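Local coordinates for TraI domain-containing protein (Salmonella typhi, PDB 2IPQ) that is of unknown function but, from its TraI-family C-terminal domain, may take part in conjugative DNA transfer, at residues F90-R102 and N123-I134. Sequence-based numbering, arbitrary orientation. Where two conformers were deposited one is given.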
ATOM      1  N   PHE A  90     -11.186   3.445  -0.248  1.00 44.45           N
ATOM      2  CA  PHE A  90     -10.679   2.460   0.720  1.00 45.68           C
ATOM      3  C   PHE A  90     -11.288   1.081   0.529  1.00 45.81           C
ATOM      4  O   PHE A  90     -12.495   0.949   0.415  1.00 47.65           O
ATOM      5  CB  PHE A  90     -10.928   2.935   2.167  1.00 44.40           C
ATOM      6  CG  PHE A  90     -10.163   4.163   2.535  1.00 46.69           C
ATOM      7  CD1 PHE A  90      -8.790   4.122   2.643  1.00 47.59           C
ATOM      8  CD2 PHE A  90     -10.816   5.378   2.760  1.00 48.97           C
ATOM      9  CE1 PHE A  90      -8.062   5.267   2.971  1.00 49.62           C
ATOM     10  CE2 PHE A  90     -10.093   6.529   3.091  1.00 49.57           C
ATOM     11  CZ  PHE A  90      -8.705   6.464   3.199  1.00 47.39           C
ATOM     12  N   TRP A  91     -10.454   0.045   0.522  1.00 45.62           N
ATOM     13  CA  TRP A  91     -10.947  -1.321   0.565  1.00 45.58           C
ATOM     14  C   TRP A  91     -10.575  -2.003   1.894  1.00 49.35           C
ATOM     15  O   TRP A  91      -9.498  -1.751   2.482  1.00 48.01           O
ATOM     16  CB  TRP A  91     -10.373  -2.126  -0.612  1.00 46.70           C
ATOM     17  CG  TRP A  91     -11.097  -1.924  -1.918  1.00 40.28           C
ATOM     18  CD1 TRP A  91     -12.009  -2.773  -2.492  1.00 40.40           C
ATOM     19  CD2 TRP A  91     -10.965  -0.805  -2.817  1.00 44.56           C
ATOM     20  NE1 TRP A  91     -12.463  -2.244  -3.683  1.00 46.32           N
ATOM     21  CE2 TRP A  91     -11.840  -1.040  -3.908  1.00 45.34           C
ATOM     22  CE3 TRP A  91     -10.204   0.373  -2.801  1.00 42.97           C
ATOM     23  CZ2 TRP A  91     -11.970  -0.139  -4.976  1.00 46.65           C
ATOM     24  CZ3 TRP A  91     -10.341   1.268  -3.857  1.00 46.20           C
ATOM     25  CH2 TRP A  91     -11.212   1.002  -4.934  1.00 44.24           C
ATOM     26  N   GLN A  92     -11.465  -2.865   2.379  0.70 48.51           N
ATOM     27  CA  GLN A  92     -11.111  -3.741   3.482  0.70 48.94           C
ATOM     28  C   GLN A  92     -10.519  -5.040   3.017  0.70 47.41           C
ATOM     29  O   GLN A  92     -10.874  -5.565   1.956  0.70 47.31           O
ATOM     30  CB  GLN A  92     -12.324  -4.055   4.333  0.70 49.74           C
ATOM     31  CG  GLN A  92     -12.746  -2.900   5.173  0.70 56.93           C
ATOM     32  CD  GLN A  92     -14.230  -2.856   5.299  0.70 61.22           C
ATOM     33  OE1 GLN A  92     -14.832  -3.727   5.943  0.70 60.56           O
ATOM     34  NE2 GLN A  92     -14.847  -1.850   4.672  0.70 56.15           N
ATOM     35  N   CYS A  93      -9.620  -5.567   3.834  1.00 46.48           N
ATOM     36  CA  CYS A  93      -8.949  -6.815   3.524  1.00 47.58           C
ATOM     37  C   CYS A  93      -8.833  -7.568   4.821  1.00 47.97           C
ATOM     38  O   CYS A  93      -8.818  -6.954   5.896  1.00 48.07           O
ATOM     39  CB  CYS A  93      -7.546  -6.533   3.001  1.00 48.67           C
ATOM     40  SG  CYS A  93      -7.555  -5.619   1.429  1.00 62.81           S
ATOM     41  N   CYS A  94      -8.766  -8.886   4.717  1.00 46.80           N
ATOM     42  CA  CYS A  94      -8.421  -9.730   5.833  1.00 48.84           C
ATOM     43  C   CYS A  94      -6.972 -10.126   5.635  1.00 47.67           C
ATOM     44  O   CYS A  94      -6.610 -10.658   4.587  1.00 45.02           O
ATOM     45  CB  CYS A  94      -9.271 -11.016   5.831  1.00 49.58           C
ATOM     46  SG  CYS A  94     -11.021 -10.714   6.016  1.00 54.15           S
ATOM     47  N   LEU A  95      -6.142  -9.883   6.635  1.00 47.54           N
ATOM     48  CA  LEU A  95      -4.784 -10.428   6.565  1.00 47.10           C
ATOM     49  C   LEU A  95      -4.637 -11.650   7.425  1.00 44.87           C
ATOM     50  O   LEU A  95      -4.721 -11.544   8.643  1.00 46.40           O
ATOM     51  CB  LEU A  95      -3.759  -9.366   6.959  1.00 45.24           C
ATOM     52  CG  LEU A  95      -2.301  -9.810   7.051  1.00 49.49           C
ATOM     53  CD1 LEU A  95      -1.705  -9.958   5.654  1.00 47.51           C
ATOM     54  CD2 LEU A  95      -1.520  -8.811   7.883  1.00 51.50           C
ATOM     55  N   TYR A  96      -4.406 -12.807   6.801  1.00 45.22           N
ATOM     56  CA  TYR A  96      -4.235 -14.073   7.532  1.00 44.28           C
ATOM     57  C   TYR A  96      -2.787 -14.339   7.898  1.00 45.38           C
ATOM     58  O   TYR A  96      -1.898 -13.846   7.227  1.00 46.77           O
ATOM     59  CB  TYR A  96      -4.767 -15.241   6.717  1.00 43.30           C
ATOM     60  CG  TYR A  96      -6.245 -15.196   6.517  1.00 44.18           C
ATOM     61  CD1 TYR A  96      -6.797 -14.463   5.475  1.00 43.11           C
ATOM     62  CD2 TYR A  96      -7.102 -15.876   7.372  1.00 40.11           C
ATOM     63  CE1 TYR A  96      -8.171 -14.407   5.281  1.00 42.15           C
ATOM     64  CE2 TYR A  96      -8.481 -15.826   7.189  1.00 44.86           C
ATOM     65  CZ  TYR A  96      -9.002 -15.081   6.136  1.00 43.97           C
ATOM     66  OH  TYR A  96     -10.360 -15.015   5.930  1.00 49.32           O
ATOM     67  N   GLU A  97      -2.557 -15.118   8.954  1.00 45.46           N
ATOM     68  CA  GLU A  97      -1.220 -15.635   9.297  1.00 49.19           C
ATOM     69  C   GLU A  97      -0.783 -16.864   8.482  1.00 48.05           C
ATOM     70  O   GLU A  97       0.420 -17.141   8.367  1.00 48.44           O
ATOM     71  CB  GLU A  97      -1.180 -16.024  10.778  1.00 48.38           C
ATOM     72  CG  GLU A  97      -2.402 -16.826  11.181  1.00 53.34           C
ATOM     73  CD  GLU A  97      -2.279 -17.568  12.527  1.00 54.01           C
ATOM     74  OE1 GLU A  97      -1.416 -17.201  13.375  1.00 53.47           O
ATOM     75  OE2 GLU A  97      -3.076 -18.524  12.714  1.00 50.10           O
ATOM     76  N   GLU A  98      -1.755 -17.609   7.950  1.00 47.69           N
ATOM     77  CA  GLU A  98      -1.493 -18.886   7.263  1.00 49.81           C
ATOM     78  C   GLU A  98      -1.771 -18.662   5.773  1.00 50.26           C
ATOM     79  O   GLU A  98      -2.705 -17.954   5.433  1.00 52.60           O
ATOM     80  CB  GLU A  98      -2.398 -20.011   7.811  1.00 47.37           C
ATOM     81  CG  GLU A  98      -2.426 -20.082   9.332  1.00 46.82           C
ATOM     82  CD  GLU A  98      -3.303 -21.236   9.901  1.00 52.13           C
ATOM     83  OE1 GLU A  98      -3.451 -22.332   9.277  1.00 46.79           O
ATOM     84  OE2 GLU A  98      -3.844 -21.041  11.010  1.00 55.62           O
ATOM     85  N   PRO A  99      -0.959 -19.254   4.885  1.00 51.66           N
ATOM     86  CA  PRO A  99      -1.216 -18.999   3.481  1.00 52.87           C
ATOM     87  C   PRO A  99      -2.426 -19.811   3.041  1.00 53.54           C
ATOM     88  O   PRO A  99      -2.651 -20.906   3.560  1.00 56.76           O
ATOM     89  CB  PRO A  99       0.062 -19.504   2.780  1.00 51.34           C
ATOM     90  CG  PRO A  99       1.018 -19.901   3.880  1.00 54.02           C
ATOM     91  CD  PRO A  99       0.177 -20.173   5.079  1.00 52.44           C
ATOM     92  N   GLY A 100      -3.196 -19.290   2.096  1.00 53.41           N
ATOM     93  CA  GLY A 100      -4.439 -19.936   1.702  1.00 55.50           C
ATOM     94  C   GLY A 100      -5.603 -19.479   2.556  1.00 58.18           C
ATOM     95  O   GLY A 100      -6.617 -20.187   2.689  1.00 59.87           O
ATOM     96  N   GLY A 101      -5.455 -18.291   3.140  1.00 57.86           N
ATOM     97  CA  GLY A 101      -6.555 -17.598   3.787  1.00 57.34           C
ATOM     98  C   GLY A 101      -7.237 -18.379   4.896  1.00 56.62           C
ATOM     99  O   GLY A 101      -8.445 -18.639   4.829  1.00 57.52           O
ATOM    100  N   ARG A 102      -6.489 -18.753   5.932  1.00 54.52           N
ATOM    101  CA  ARG A 102      -7.155 -19.313   7.102  1.00 51.68           C
ATOM    102  C   ARG A 102      -6.478 -19.045   8.448  1.00 50.32           C
ATOM    103  O   ARG A 102      -5.348 -18.548   8.513  1.00 52.16           O
ATOM    104  CB  ARG A 102      -7.406 -20.793   6.889  1.00 52.10           C
ATOM    105  CG  ARG A 102      -6.199 -21.633   7.130  1.00 51.95           C
ATOM    106  CD  ARG A 102      -6.614 -23.005   7.605  1.00 53.55           C
ATOM    107  NE  ARG A 102      -5.543 -23.979   7.422  1.00 50.95           N
ATOM    108  CZ  ARG A 102      -5.745 -25.263   7.167  1.00 49.24           C
ATOM    109  NH1 ARG A 102      -6.989 -25.727   7.065  1.00 47.26           N
ATOM    110  NH2 ARG A 102      -4.708 -26.075   7.011  1.00 46.16           N
ATOM    111  N   ASN A 123       7.193  -6.215 -14.398  1.00 63.41           N
ATOM    112  CA  ASN A 123       8.196  -7.016 -13.688  1.00 61.24           C
ATOM    113  C   ASN A 123       7.997  -7.002 -12.172  1.00 58.92           C
ATOM    114  O   ASN A 123       8.573  -6.161 -11.476  1.00 56.87           O
ATOM    115  CB  ASN A 123       9.605  -6.516 -14.030  1.00 61.58           C
ATOM    116  CG  ASN A 123      10.695  -7.392 -13.446  1.00 64.00           C
ATOM    117  OD1 ASN A 123      11.395  -8.103 -14.173  1.00 68.61           O
ATOM    118  ND2 ASN A 123      10.848  -7.348 -12.128  1.00 66.62           N
ATOM    119  N   PHE A 124       7.188  -7.934 -11.667  1.00 56.60           N
ATOM    120  CA  PHE A 124       6.759  -7.889 -10.272  1.00 55.91           C
ATOM    121  C   PHE A 124       6.704  -9.227  -9.525  1.00 53.76           C
ATOM    122  O   PHE A 124       6.672 -10.300 -10.133  1.00 50.46           O
ATOM    123  CB  PHE A 124       5.447  -7.113 -10.105  1.00 57.40           C
ATOM    124  CG  PHE A 124       4.462  -7.292 -11.240  1.00 61.95           C
ATOM    125  CD1 PHE A 124       4.494  -6.451 -12.349  1.00 64.58           C
ATOM    126  CD2 PHE A 124       3.496  -8.286 -11.190  1.00 63.92           C
ATOM    127  CE1 PHE A 124       3.589  -6.603 -13.389  1.00 64.29           C
ATOM    128  CE2 PHE A 124       2.588  -8.442 -12.233  1.00 63.51           C
ATOM    129  CZ  PHE A 124       2.636  -7.602 -13.329  1.00 62.46           C
ATOM    130  N   PRO A 125       6.701  -9.155  -8.185  1.00 51.90           N
ATOM    131  CA  PRO A 125       6.439 -10.315  -7.313  1.00 49.54           C
ATOM    132  C   PRO A 125       5.105 -10.995  -7.580  1.00 46.77           C
ATOM    133  O   PRO A 125       4.218 -10.416  -8.206  1.00 46.71           O
ATOM    134  CB  PRO A 125       6.450  -9.715  -5.896  1.00 48.17           C
ATOM    135  CG  PRO A 125       6.415  -8.217  -6.076  1.00 50.75           C
ATOM    136  CD  PRO A 125       6.977  -7.922  -7.423  1.00 50.16           C
ATOM    137  N   ASP A 126       4.965 -12.224  -7.102  1.00 46.63           N
ATOM    138  CA  ASP A 126       3.684 -12.905  -7.151  1.00 46.59           C
ATOM    139  C   ASP A 126       2.695 -12.229  -6.212  1.00 46.59           C
ATOM    140  O   ASP A 126       3.080 -11.345  -5.443  1.00 44.16           O
ATOM    141  CB  ASP A 126       3.858 -14.361  -6.778  1.00 48.58           C
ATOM    142  CG  ASP A 126       4.675 -15.104  -7.786  1.00 52.67           C
ATOM    143  OD1 ASP A 126       4.355 -15.010  -8.992  1.00 58.73           O
ATOM    144  OD2 ASP A 126       5.643 -15.772  -7.374  1.00 58.76           O
ATOM    145  N   ASP A 127       1.427 -12.635  -6.276  1.00 45.62           N
ATOM    146  CA  ASP A 127       0.395 -12.077  -5.378  1.00 46.56           C
ATOM    147  C   ASP A 127       0.634 -12.507  -3.938  1.00 44.12           C
ATOM    148  O   ASP A 127       1.365 -13.453  -3.703  1.00 42.51           O
ATOM    149  CB  ASP A 127      -0.989 -12.540  -5.825  1.00 48.32           C
ATOM    150  CG  ASP A 127      -1.508 -11.766  -7.031  1.00 54.12           C
ATOM    151  OD1 ASP A 127      -0.888 -10.743  -7.447  1.00 50.25           O
ATOM    152  OD2 ASP A 127      -2.556 -12.197  -7.563  1.00 62.48           O
ATOM    153  N   SER A 128       0.021 -11.814  -2.984  1.00 43.83           N
ATOM    154  CA  SER A 128       0.181 -12.163  -1.568  1.00 45.45           C
ATOM    155  C   SER A 128      -0.492 -13.495  -1.280  1.00 45.98           C
ATOM    156  O   SER A 128      -1.542 -13.810  -1.859  1.00 45.55           O
ATOM    157  CB  SER A 128      -0.452 -11.104  -0.662  1.00 43.06           C
ATOM    158  OG  SER A 128      -0.206 -11.434   0.687  1.00 46.68           O
ATOM    159  N   LEU A 129       0.100 -14.272  -0.384  1.00 43.44           N
ATOM    160  CA  LEU A 129      -0.522 -15.538   0.038  1.00 44.45           C
ATOM    161  C   LEU A 129      -1.470 -15.333   1.236  1.00 44.01           C
ATOM    162  O   LEU A 129      -2.213 -16.241   1.625  1.00 46.44           O
ATOM    163  CB  LEU A 129       0.547 -16.564   0.380  1.00 42.41           C
ATOM    164  CG  LEU A 129       1.386 -17.151  -0.758  1.00 44.23           C
ATOM    165  CD1 LEU A 129       2.439 -18.066  -0.117  1.00 39.59           C
ATOM    166  CD2 LEU A 129       0.522 -17.962  -1.725  1.00 39.26           C
ATOM    167  N   PHE A 130      -1.427 -14.133   1.796  1.00 40.95           N
ATOM    168  CA  PHE A 130      -1.941 -13.836   3.136  1.00 44.79           C
ATOM    169  C   PHE A 130      -3.168 -12.896   3.132  1.00 47.58           C
ATOM    170  O   PHE A 130      -4.011 -12.933   4.040  1.00 48.17           O
ATOM    171  CB  PHE A 130      -0.808 -13.232   3.967  1.00 43.14           C
ATOM    172  CG  PHE A 130       0.359 -14.192   4.170  1.00 41.41           C
ATOM    173  CD1 PHE A 130       1.520 -14.069   3.429  1.00 45.32           C
ATOM    174  CD2 PHE A 130       0.277 -15.206   5.093  1.00 43.29           C
ATOM    175  CE1 PHE A 130       2.579 -14.945   3.614  1.00 49.22           C
ATOM    176  CE2 PHE A 130       1.335 -16.084   5.288  1.00 42.68           C
ATOM    177  CZ  PHE A 130       2.480 -15.953   4.548  1.00 40.68           C
ATOM    178  N   LEU A 131      -3.271 -12.064   2.100  1.00 47.07           N
ATOM    179  CA  LEU A 131      -4.291 -11.027   2.063  1.00 47.89           C
ATOM    180  C   LEU A 131      -5.446 -11.442   1.180  1.00 49.66           C
ATOM    181  O   LEU A 131      -5.248 -11.909   0.060  1.00 50.53           O
ATOM    182  CB  LEU A 131      -3.694  -9.767   1.494  1.00 47.18           C
ATOM    183  CG  LEU A 131      -4.582  -8.542   1.521  1.00 50.36           C
ATOM    184  CD1 LEU A 131      -4.309  -7.811   2.840  1.00 50.75           C
ATOM    185  CD2 LEU A 131      -4.208  -7.712   0.342  1.00 46.44           C
ATOM    186  N   LYS A 132      -6.654 -11.248   1.684  1.00 49.67           N
ATOM    187  CA  LYS A 132      -7.881 -11.403   0.915  1.00 52.32           C
ATOM    188  C   LYS A 132      -8.595 -10.042   0.896  1.00 52.74           C
ATOM    189  O   LYS A 132      -8.872  -9.483   1.954  1.00 54.52           O
ATOM    190  CB  LYS A 132      -8.762 -12.456   1.621  1.00 52.71           C
ATOM    191  CG  LYS A 132      -9.955 -12.959   0.828  1.00 57.93           C
ATOM    192  CD  LYS A 132     -11.210 -12.961   1.679  1.00 65.74           C
ATOM    193  CE  LYS A 132     -11.477 -14.291   2.369  1.00 75.01           C
ATOM    194  NZ  LYS A 132     -12.791 -14.243   3.115  1.00 79.79           N
ATOM    195  N   VAL A 133      -8.882  -9.515  -0.289  1.00 51.94           N
ATOM    196  CA  VAL A 133      -9.627  -8.269  -0.431  1.00 53.45           C
ATOM    197  C   VAL A 133     -11.106  -8.592  -0.347  1.00 53.30           C
ATOM    198  O   VAL A 133     -11.566  -9.557  -0.943  1.00 51.55           O
ATOM    199  CB  VAL A 133      -9.317  -7.592  -1.808  1.00 56.41           C
ATOM    200  CG1 VAL A 133     -10.107  -6.243  -2.009  1.00 51.36           C
ATOM    201  CG2 VAL A 133      -7.806  -7.373  -1.946  1.00 53.56           C
ATOM    202  N   ILE A 134     -11.865  -7.799   0.393  1.00 54.83           N
ATOM    203  CA  ILE A 134     -13.321  -7.969   0.347  1.00 56.84           C
ATOM    204  C   ILE A 134     -13.972  -7.232  -0.830  1.00 57.32           C
ATOM    205  O   ILE A 134     -13.835  -6.010  -0.959  1.00 58.67           O
ATOM    206  CB  ILE A 134     -14.004  -7.556   1.661  1.00 57.93           C
ATOM    207  CG1 ILE A 134     -13.176  -8.003   2.873  1.00 53.47           C
ATOM    208  CG2 ILE A 134     -15.411  -8.147   1.716  1.00 60.43           C
ATOM    209  CD1 ILE A 134     -13.090  -9.456   3.032  1.00 50.82           C
TER
HETATM  210  O   HOH W   1     -13.882  -3.700   0.638  1.00 56.07           O
HETATM  211  O   HOH W   2     -13.621 -14.188   5.578  1.00 60.89           O
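Torsions near -65° at both F130 and Y96 set each ring beside its own backbone N, anti to the carbonyl carbon, and this turns the F130 ring against the 97-99 backbone while Y96 leans toward K132. The edge of the F130 ring meets the peptide carbonyl of E97, CE2 lying 3.4 Å from E97 O, and the P99 ring lies beside F130, pointing the same way, with CG nearest CE2. Y96 in turn receives F130 O at its edge, in the ring plane, and carries the G101 carbonyl carbon over one face. From this pair an antiparallel ladder runs on toward I134, in which C94 and K132 form the hydrogen-bonded pair: C94 N reaches K132 O at 2.8 Å and K132 N returns to C94 O at 3.0 Å. The ladder continues at either end through Y96 N to F130 O (2.8 Å) and a nearly straight I134 N to Q92 O bond. Past the corner at E97, G100 N still finds L129 O at 3.2 Å, so the chain beyond the corner is still held to L129. On the face holding C93, L95, L131 and V133, L131 CD1 presses tightly on C93 CB (3.5 Å), while C93 SG meets V133 CG2. C94 SG touches I134 CD1 on the other face, and the bent K132 chain brings NZ to a water 2.6 Å away. S128 OG accepts from F130 N, an ST turn leading into the short strand, and is also hydrogen-bonded to H34 ND1. Strand 131-133 is an outermost strand of the five-stranded antiparallel sheet: 91-96 separates it from 105-114, and L131 reaches residues of strands 33-36 and 39-43.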